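Local coordinates for protein fructose transport system repressor FruR (Pseudomonas putida, PDB 3O74) that probably binds specific DNA sites as a LacI-family transcriptional regulator, with fructose 1-phosphate as its preferred effector, at residues B[88-93]-B[132-137]; B[100-105]-B[235-240]; B[8-13]-B[63-68]; B[123-128]-B[137-142]. All coordinates share one frame; numbering follows the deposited sequence.

Contact 1 (B[88-93]-B[132-137]); sequences IDRRLD and LSVSQA
Arg90 and Val134 bring the two backbones closest, their CA atoms 6.0 Å apart, where the loop leaving strand 85-88 faces the first turn of helix 133-144. The chain kinks sharply at Asp89 (phi 71°), and Leu132 holds the N-cap position of the helix. In the bilobed periplasmic-binding-protein fold of the LacI family, this is one lobe meeting the other across the cleft. No hydrogen bond joins the segments; side chains do the work. Arg90 is the long reach: its chain runs extended from CG to NE, with chi3 at -178° setting NE, and the methyl CD1 of Leu132 sits over the centre of the guanidinium, 3.6 Å above its plane. The charge is met outside the two segments: NH1 forms a salt bridge with Asp42 and a hydrogen bond with Ser66 O. Both Arg90 NE and Asp89 OD1 hydrogen-bond one glycerol oxygen, O1, consistent with a place in the effector pocket. Nearer the backbone, Arg90 CG lies 4.3 Å from Val134 CG1, while Asp89 OD1 is the same distance from Val134 CG2. At the exposed edge, Arg91 CG rests 3.9 Å from Ser133 CB.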
# COMPACT_ATOMS: atom_id res chain seq x y z
N ILE B 88 -17.13 -2.83 -4.17
CA ILE B 88 -16.39 -2.91 -2.92
C ILE B 88 -16.07 -1.52 -2.39
O ILE B 88 -15.56 -0.67 -3.13
CB ILE B 88 -15.07 -3.70 -3.09
CG1 ILE B 88 -15.36 -5.18 -3.36
CG2 ILE B 88 -14.19 -3.56 -1.86
CD1 ILE B 88 -14.10 -6.05 -3.41
N ASP B 89 -16.38 -1.29 -1.12
CA ASP B 89 -16.10 -0.02 -0.45
C ASP B 89 -16.99 1.13 -0.94
O ASP B 89 -17.61 1.82 -0.14
CB ASP B 89 -14.62 0.36 -0.58
CG ASP B 89 -14.24 1.55 0.28
OD1 ASP B 89 -14.75 2.66 0.02
OD2 ASP B 89 -13.42 1.38 1.21
N ARG B 90 -17.04 1.33 -2.25
CA ARG B 90 -17.93 2.33 -2.82
C ARG B 90 -19.12 1.66 -3.48
O ARG B 90 -18.97 0.95 -4.47
CB ARG B 90 -17.17 3.20 -3.82
CG ARG B 90 -15.95 3.88 -3.24
CD ARG B 90 -15.29 4.71 -4.30
NE ARG B 90 -14.07 5.36 -3.84
CZ ARG B 90 -13.30 6.10 -4.62
NH1 ARG B 90 -13.64 6.27 -5.89
NH2 ARG B 90 -12.20 6.67 -4.14
N ARG B 91 -20.31 1.89 -2.94
CA ARG B 91 -21.51 1.20 -3.38
C ARG B 91 -21.88 1.52 -4.83
O ARG B 91 -21.65 2.63 -5.30
CB ARG B 91 -22.69 1.55 -2.48
CG ARG B 91 -23.20 2.97 -2.66
CD ARG B 91 -24.60 3.13 -2.08
NE ARG B 91 -24.62 2.92 -0.64
CZ ARG B 91 -25.71 2.63 0.06
NH1 ARG B 91 -26.88 2.51 -0.56
NH2 ARG B 91 -25.63 2.45 1.37
N LEU B 92 -22.43 0.54 -5.52
CA LEU B 92 -23.13 0.82 -6.77
C LEU B 92 -24.64 0.80 -6.49
O LEU B 92 -25.06 0.51 -5.37
CB LEU B 92 -22.74 -0.19 -7.85
CG LEU B 92 -21.30 -0.09 -8.39
CD1 LEU B 92 -20.95 -1.26 -9.30
CD2 LEU B 92 -21.08 1.23 -9.11
N ASP B 93 -25.44 1.10 -7.50
CA ASP B 93 -26.89 1.23 -7.35
C ASP B 93 -27.50 0.03 -6.61
O ASP B 93 -27.46 -1.09 -7.11
CB ASP B 93 -27.52 1.40 -8.73
CG ASP B 93 -29.03 1.59 -8.68
OD1 ASP B 93 -29.61 1.58 -7.58
OD2 ASP B 93 -29.62 1.73 -9.77
N LEU B 132 -19.41 11.44 -4.21
CA LEU B 132 -19.47 10.00 -3.93
C LEU B 132 -20.39 9.67 -2.76
O LEU B 132 -20.50 10.44 -1.81
CB LEU B 132 -18.07 9.45 -3.65
CG LEU B 132 -17.03 9.54 -4.77
CD1 LEU B 132 -15.73 8.89 -4.31
CD2 LEU B 132 -17.55 8.88 -6.03
N SER B 133 -21.03 8.51 -2.82
CA SER B 133 -21.90 8.07 -1.73
C SER B 133 -21.10 7.85 -0.46
O SER B 133 -21.59 8.09 0.65
CB SER B 133 -22.64 6.78 -2.11
OG SER B 133 -23.48 6.97 -3.23
N VAL B 134 -19.86 7.38 -0.60
CA VAL B 134 -19.02 7.16 0.57
C VAL B 134 -18.75 8.47 1.31
O VAL B 134 -18.77 8.52 2.54
CB VAL B 134 -17.70 6.42 0.20
CG1 VAL B 134 -16.83 7.28 -0.71
CG2 VAL B 134 -16.95 6.02 1.45
N SER B 135 -18.51 9.54 0.56
CA SER B 135 -18.24 10.84 1.14
C SER B 135 -19.49 11.45 1.77
O SER B 135 -19.41 12.08 2.82
CB SER B 135 -17.69 11.80 0.07
OG SER B 135 -16.46 11.32 -0.45
N GLN B 136 -20.63 11.26 1.13
CA GLN B 136 -21.89 11.78 1.65
C GLN B 136 -22.23 11.10 2.97
O GLN B 136 -22.74 11.73 3.89
CB GLN B 136 -23.02 11.58 0.65
CG GLN B 136 -22.82 12.32 -0.65
CD GLN B 136 -24.04 12.26 -1.54
OE1 GLN B 136 -23.93 12.12 -2.76
NE2 GLN B 136 -25.22 12.36 -0.94
N ALA B 137 -21.95 9.80 3.04
CA ALA B 137 -22.21 9.03 4.25
C ALA B 137 -21.38 9.55 5.42
O ALA B 137 -21.90 9.75 6.51
CB ALA B 137 -21.92 7.55 4.01

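Contact 2 (B[100-105]-B[235-240]); sequences VISDDR and GQIAAT
Val100 and Thr240 meet at a slant, methyl against methyl. The CG2 of Val100 stands 3.8 Å from the CG2 of Thr240, and the other valine branch, CG1, lies 3.9 Å from Thr240 CB, so both arms of the valine straddle the threonine's apolar side. The hydroxyl of Thr240 turns back to its own helix: OG1, anti to the carbonyl carbon (chi1 -60°), donates to Gln236 O at 2.9 Å, and the methyl meets the valine. Gln236 O also accepts the helical bond from Thr240 N, and the two donors come from opposite faces of the carbonyl plane. Val100 CG1 is anti to the backbone N (chi1 -175°) and touches the helix backbone too, 3.6 Å from Ile237 O. In this alpha/beta lobe of the LacI-family fold, helix 234-250 packs on one face of the sheet, against strand 98-102; their short axes approach to 8.4 Å and run nearly antiparallel, at 164°. Ile237 works further along the strand. Its CG2 faces Val100 CG1 at 4.1 Å, and its CD1 reaches over to Ile101 O, 3.7 Å away, with Ser102 OG close beside. Ile237 also touches Ile20 of helix 15-30 and Val261 of strand 257-266, while Leu244, further along helix 234-250, also packs on Val100. Beyond Ser102 the chain makes an inverse gamma turn centred on Asp103, the N-cap residue, and enters helix 104-116, where Asp104 forms salt bridges with Arg263 and Arg138.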
# COMPACT_ATOMS: atom_id res chain seq x y z
N VAL B 100 -20.42 -4.54 -1.27
CA VAL B 100 -19.93 -4.81 0.08
C VAL B 100 -19.14 -3.59 0.56
O VAL B 100 -18.14 -3.21 -0.05
CB VAL B 100 -19.03 -6.06 0.13
CG1 VAL B 100 -18.64 -6.38 1.57
CG2 VAL B 100 -19.74 -7.25 -0.49
N ILE B 101 -19.59 -2.99 1.65
CA ILE B 101 -19.03 -1.73 2.11
C ILE B 101 -18.89 -1.69 3.63
O ILE B 101 -19.31 -2.62 4.32
CB ILE B 101 -19.90 -0.53 1.67
CG1 ILE B 101 -21.24 -0.51 2.41
CG2 ILE B 101 -20.15 -0.57 0.16
CD1 ILE B 101 -22.11 0.68 2.06
N SER B 102 -18.26 -0.63 4.13
CA SER B 102 -18.20 -0.41 5.57
C SER B 102 -19.36 0.48 6.01
O SER B 102 -19.88 1.27 5.23
CB SER B 102 -16.86 0.21 5.96
OG SER B 102 -15.80 -0.71 5.77
N ASP B 103 -19.78 0.32 7.26
CA ASP B 103 -20.88 1.12 7.81
C ASP B 103 -20.38 2.52 8.15
O ASP B 103 -20.22 2.86 9.32
CB ASP B 103 -21.47 0.44 9.04
CG ASP B 103 -22.70 1.16 9.57
OD1 ASP B 103 -23.11 2.18 8.98
OD2 ASP B 103 -23.25 0.70 10.60
N ASP B 104 -20.14 3.33 7.12
CA ASP B 104 -19.43 4.59 7.25
C ASP B 104 -20.17 5.68 8.02
O ASP B 104 -19.56 6.42 8.79
CB ASP B 104 -19.01 5.12 5.88
CG ASP B 104 -17.88 4.32 5.27
OD1 ASP B 104 -17.20 3.58 6.01
OD2 ASP B 104 -17.67 4.44 4.04
N ARG B 105 -21.47 5.79 7.80
CA ARG B 105 -22.23 6.86 8.44
C ARG B 105 -22.16 6.75 9.96
O ARG B 105 -21.87 7.72 10.65
CB ARG B 105 -23.68 6.84 7.97
CG ARG B 105 -24.50 7.99 8.50
CD ARG B 105 -25.91 8.00 7.91
NE ARG B 105 -26.18 9.23 7.18
CZ ARG B 105 -26.70 10.32 7.72
NH1 ARG B 105 -27.02 10.34 9.01
NH2 ARG B 105 -26.90 11.39 6.96
N GLY B 235 -10.59 -8.11 6.12
CA GLY B 235 -10.75 -9.54 5.93
C GLY B 235 -12.20 -9.91 5.68
O GLY B 235 -12.49 -10.71 4.79
N GLN B 236 -13.11 -9.33 6.45
CA GLN B 236 -14.53 -9.63 6.32
C GLN B 236 -15.12 -9.03 5.04
O GLN B 236 -15.95 -9.65 4.38
CB GLN B 236 -15.30 -9.15 7.56
CG GLN B 236 -16.77 -9.55 7.58
CD GLN B 236 -17.47 -9.19 8.88
OE1 GLN B 236 -18.69 -9.08 8.93
NE2 GLN B 236 -16.69 -9.01 9.94
N ILE B 237 -14.67 -7.83 4.69
CA ILE B 237 -15.09 -7.20 3.43
C ILE B 237 -14.78 -8.13 2.26
O ILE B 237 -15.65 -8.43 1.44
CB ILE B 237 -14.34 -5.86 3.20
CG1 ILE B 237 -14.68 -4.84 4.29
CG2 ILE B 237 -14.66 -5.31 1.81
CD1 ILE B 237 -16.13 -4.44 4.30
N ALA B 238 -13.53 -8.58 2.19
CA ALA B 238 -13.08 -9.43 1.09
C ALA B 238 -13.80 -10.77 1.06
O ALA B 238 -14.20 -11.26 0.00
CB ALA B 238 -11.57 -9.64 1.16
N ALA B 239 -13.97 -11.37 2.24
CA ALA B 239 -14.61 -12.68 2.34
C ALA B 239 -16.06 -12.61 1.89
O ALA B 239 -16.55 -13.52 1.21
CB ALA B 239 -14.52 -13.20 3.77
N THR B 240 -16.75 -11.54 2.25
CA THR B 240 -18.13 -11.34 1.85
C THR B 240 -18.23 -11.13 0.34
O THR B 240 -19.05 -11.76 -0.33
CB THR B 240 -18.75 -10.12 2.57
OG1 THR B 240 -18.72 -10.34 3.98
CG2 THR B 240 -20.19 -9.92 2.13

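Contact 3 (B[8-13]-B[63-68]); sequences ILPDLE and FVASCL
Ile8 clasps the neighbouring strand, 61-64, and the residue after it with both of its backbone polar atoms: its N donates to Phe63 O at 2.9 Å, and its O accepts from Ala65 N, also at 2.9 Å. The N-H...O angles are 163° and 170°. The same Ile8 O lies 3.4 Å from Val64 CA, a CA-H...O contact. On one face of the sheet the side chains of Ile8 and Val64 lie side by side, pointing the same way, Ile8 CB 3.9 Å from Val64 CG2. This is the parallel pairing of strands 4-9 and 61-64 within a Rossmann-like lobe of the LacI-family fold, near the C-terminal ends of both strands. Past this bridge, Pro10 rests on Ala65, with CD 3.7 Å from Ala65 CB and CG 3.6 Å from Ala65 O. Tyr75 of helix 74-80 touches Ile8 and Val64 on that face; Tyr17 of helix 15-30 packs on Leu9, Pro10 and Ala65. Further out, Ser66 OG accepts from Leu68 N in an ST turn and also hydrogen-bonds Glu47. In the other loop, an Asx turn joins Asp11 OD1 to Glu13 N, and Asp11 OD1 makes a salt bridge with Lys22 of the second subunit.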
# COMPACT_ATOMS: atom_id res chain seq x y z
N ILE B 8 -10.97 -3.56 -9.99
CA ILE B 8 -10.64 -2.18 -10.31
C ILE B 8 -10.70 -1.37 -9.02
O ILE B 8 -11.76 -1.24 -8.41
CB ILE B 8 -11.65 -1.58 -11.30
CG1 ILE B 8 -11.57 -2.29 -12.65
CG2 ILE B 8 -11.40 -0.09 -11.46
CD1 ILE B 8 -12.59 -1.80 -13.65
N LEU B 9 -9.56 -0.81 -8.62
CA LEU B 9 -9.52 0.02 -7.42
C LEU B 9 -8.96 1.41 -7.75
O LEU B 9 -8.30 1.59 -8.77
CB LEU B 9 -8.74 -0.68 -6.31
CG LEU B 9 -7.34 -1.21 -6.65
CD1 LEU B 9 -6.33 -0.08 -6.62
CD2 LEU B 9 -6.93 -2.31 -5.69
N PRO B 10 -9.25 2.39 -6.89
CA PRO B 10 -8.89 3.78 -7.21
C PRO B 10 -7.42 4.10 -7.00
O PRO B 10 -6.89 4.97 -7.70
CB PRO B 10 -9.73 4.59 -6.21
CG PRO B 10 -10.74 3.65 -5.67
CD PRO B 10 -10.09 2.31 -5.68
N ASP B 11 -6.77 3.43 -6.06
CA ASP B 11 -5.43 3.84 -5.66
C ASP B 11 -4.64 2.69 -5.06
O ASP B 11 -4.94 2.21 -3.97
CB ASP B 11 -5.52 5.00 -4.67
CG ASP B 11 -4.16 5.58 -4.32
OD1 ASP B 11 -3.13 5.07 -4.81
OD2 ASP B 11 -4.12 6.56 -3.55
N LEU B 12 -3.60 2.28 -5.78
CA LEU B 12 -2.74 1.19 -5.34
C LEU B 12 -2.01 1.52 -4.04
O LEU B 12 -1.63 0.62 -3.29
CB LEU B 12 -1.72 0.86 -6.43
CG LEU B 12 -2.28 0.21 -7.69
CD1 LEU B 12 -1.28 0.26 -8.83
CD2 LEU B 12 -2.69 -1.22 -7.38
N GLU B 13 -1.81 2.81 -3.79
CA GLU B 13 -1.07 3.24 -2.61
C GLU B 13 -1.93 3.33 -1.34
O GLU B 13 -1.40 3.46 -0.24
CB GLU B 13 -0.34 4.56 -2.87
CG GLU B 13 0.84 4.44 -3.81
CD GLU B 13 1.52 5.77 -4.05
OE1 GLU B 13 0.92 6.82 -3.74
OE2 GLU B 13 2.66 5.76 -4.56
N PHE B 63 -14.76 -7.14 -9.45
CA PHE B 63 -14.88 -6.33 -8.24
C PHE B 63 -14.51 -4.91 -8.61
O PHE B 63 -13.59 -4.69 -9.41
CB PHE B 63 -13.93 -6.84 -7.16
CG PHE B 63 -14.16 -8.26 -6.75
CD1 PHE B 63 -15.27 -8.61 -6.00
CD2 PHE B 63 -13.27 -9.26 -7.11
CE1 PHE B 63 -15.49 -9.93 -5.62
CE2 PHE B 63 -13.48 -10.57 -6.74
CZ PHE B 63 -14.59 -10.91 -5.99
N VAL B 64 -15.20 -3.94 -8.04
CA VAL B 64 -14.89 -2.56 -8.38
C VAL B 64 -15.21 -1.55 -7.28
O VAL B 64 -16.27 -1.59 -6.66
CB VAL B 64 -15.60 -2.14 -9.71
CG1 VAL B 64 -17.11 -2.29 -9.60
CG2 VAL B 64 -15.23 -0.72 -10.10
N ALA B 65 -14.25 -0.66 -7.04
CA ALA B 65 -14.47 0.54 -6.24
C ALA B 65 -14.47 1.69 -7.24
O ALA B 65 -13.41 2.19 -7.62
CB ALA B 65 -13.38 0.71 -5.22
N SER B 66 -15.66 2.08 -7.67
CA SER B 66 -15.82 2.96 -8.82
C SER B 66 -15.62 4.44 -8.49
O SER B 66 -15.82 4.87 -7.36
CB SER B 66 -17.20 2.74 -9.44
OG SER B 66 -17.36 3.50 -10.63
N CYS B 67 -15.24 5.21 -9.50
CA CYS B 67 -15.17 6.66 -9.36
C CYS B 67 -16.12 7.34 -10.33
O CYS B 67 -16.10 8.56 -10.48
CB CYS B 67 -13.73 7.17 -9.57
SG CYS B 67 -13.11 7.01 -11.25
N LEU B 68 -16.96 6.55 -11.00
CA LEU B 68 -17.89 7.06 -12.00
C LEU B 68 -19.12 7.72 -11.39
O LEU B 68 -19.46 7.46 -10.24
CB LEU B 68 -18.32 5.93 -12.96
CG LEU B 68 -17.23 5.19 -13.74
CD1 LEU B 68 -17.84 4.15 -14.66
CD2 LEU B 68 -16.37 6.17 -14.54

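Contact 4 (B[123-128]-B[137-142]); sequences IALIGA and ARAGGF
Gly141 N donates to Ala137 O at 2.9 Å in the helix turn that carries Ala139 and leads into Phe142, the two helix residues that meet strand 123-128. Across the interface the contact is apolar. Phe142 carries most of it: CG is anti to the backbone N (chi1 174°), and the ring slides past Leu125, which runs the opposite way. Leu125 CB sits over the centre of one ring face in a CH-pi contact, 3.8 Å from the centroid and only 9° off the ring normal. Ile123 instead reaches tip to tip with the ring, its CD1 3.9 Å from Phe142 CE1, while Ala124 O approaches CE1 obliquely at the same distance. The far branch of Leu125 turns to the helix itself, its CD2 3.8 Å from Ala139 CB. The helix axis runs back along the strand at 170°, with a closest approach of 9.8 Å, as expected for the strand and helix opening a beta-alpha-beta unit. That unit closes with strand 152-158, whose Val153 touches both Ile123 and Phe142. Strand 122-128 is hydrogen-bonded on both sides, to strands 152-158 and 183-186, and helix 163-177 packs against it through Ala124 and Ile126.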
# COMPACT_ATOMS: atom_id res chain seq x y z
N ILE B 123 -15.07 22.74 15.38
CA ILE B 123 -14.82 21.41 14.83
C ILE B 123 -14.94 21.46 13.31
O ILE B 123 -15.77 22.18 12.77
CB ILE B 123 -15.81 20.36 15.40
CG1 ILE B 123 -15.43 18.96 14.92
CG2 ILE B 123 -17.24 20.70 15.02
CD1 ILE B 123 -16.14 17.85 15.67
N ALA B 124 -14.10 20.69 12.63
CA ALA B 124 -14.11 20.71 11.18
C ALA B 124 -14.10 19.30 10.60
O ALA B 124 -13.66 18.35 11.24
CB ALA B 124 -12.92 21.50 10.65
N LEU B 125 -14.61 19.20 9.38
CA LEU B 125 -14.55 17.97 8.61
C LEU B 125 -13.72 18.23 7.36
O LEU B 125 -13.96 19.19 6.63
CB LEU B 125 -15.95 17.52 8.20
CG LEU B 125 -15.97 16.35 7.22
CD1 LEU B 125 -15.82 15.03 7.96
CD2 LEU B 125 -17.26 16.38 6.41
N ILE B 126 -12.72 17.39 7.13
CA ILE B 126 -11.95 17.46 5.91
C ILE B 126 -12.18 16.18 5.11
O ILE B 126 -11.91 15.08 5.59
CB ILE B 126 -10.45 17.65 6.21
CG1 ILE B 126 -10.17 19.11 6.58
CG2 ILE B 126 -9.60 17.24 5.01
CD1 ILE B 126 -8.71 19.39 6.94
N GLY B 127 -12.68 16.35 3.90
CA GLY B 127 -13.01 15.22 3.05
C GLY B 127 -12.70 15.54 1.60
O GLY B 127 -12.05 16.54 1.31
N ALA B 128 -13.16 14.69 0.70
CA ALA B 128 -12.87 14.84 -0.72
C ALA B 128 -13.89 14.07 -1.54
O ALA B 128 -14.55 13.17 -1.02
CB ALA B 128 -11.45 14.36 -1.04
N ALA B 137 -21.95 9.80 3.04
CA ALA B 137 -22.21 9.03 4.25
C ALA B 137 -21.38 9.55 5.42
O ALA B 137 -21.90 9.75 6.51
CB ALA B 137 -21.92 7.55 4.01
N ARG B 138 -20.09 9.76 5.18
CA ARG B 138 -19.19 10.21 6.23
C ARG B 138 -19.48 11.65 6.67
O ARG B 138 -19.46 11.96 7.86
CB ARG B 138 -17.74 10.01 5.80
CG ARG B 138 -17.41 8.54 5.50
CD ARG B 138 -16.03 8.32 4.88
NE ARG B 138 -15.85 6.92 4.49
CZ ARG B 138 -14.75 6.42 3.93
NH1 ARG B 138 -13.72 7.21 3.68
NH2 ARG B 138 -14.70 5.14 3.61
N ALA B 139 -19.77 12.52 5.71
CA ALA B 139 -20.20 13.88 6.04
C ALA B 139 -21.54 13.85 6.76
O ALA B 139 -21.81 14.66 7.64
CB ALA B 139 -20.29 14.72 4.78
N GLY B 140 -22.39 12.89 6.38
CA GLY B 140 -23.71 12.75 6.97
C GLY B 140 -23.64 12.35 8.43
O GLY B 140 -24.34 12.93 9.27
N GLY B 141 -22.81 11.37 8.74
CA GLY B 141 -22.62 10.93 10.12
C GLY B 141 -22.02 12.02 10.98
O GLY B 141 -22.39 12.19 12.14
N PHE B 142 -21.09 12.77 10.39
CA PHE B 142 -20.47 13.90 11.06
C PHE B 142 -21.51 14.95 11.47
O PHE B 142 -21.51 15.43 12.60
CB PHE B 142 -19.39 14.51 10.16
CG PHE B 142 -18.78 15.78 10.69
CD1 PHE B 142 -17.73 15.75 11.59
CD2 PHE B 142 -19.25 17.01 10.27
CE1 PHE B 142 -17.17 16.92 12.07
CE2 PHE B 142 -18.70 18.19 10.75
CZ PHE B 142 -17.65 18.14 11.65

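Contacts 2, 3 and 4 are buried inside the fold, with no exposed residue among those that touch, while contact 1, largely buried but with Arg91 and Ser133 exposed, bridges the two lobes. Contact 3 alone is strand pairing held by backbone hydrogen bonds; contacts 2 and 4 lay a helix on a strand with apolar side chains, on strands 98-102 and 122-128 of the same extended sheet. Contacts 1 and 4 share helix 133-144, its start facing the cleft and its later turns the sheet. Contact 1 also ties to the rest: Ile88 N lies 2.9 Å from Val64 O of contact 3, and Asp89 N 2.8 Å from Val100 O of contact 2. Contacts 3 and 4 lie about 21 Å apart, centre to centre.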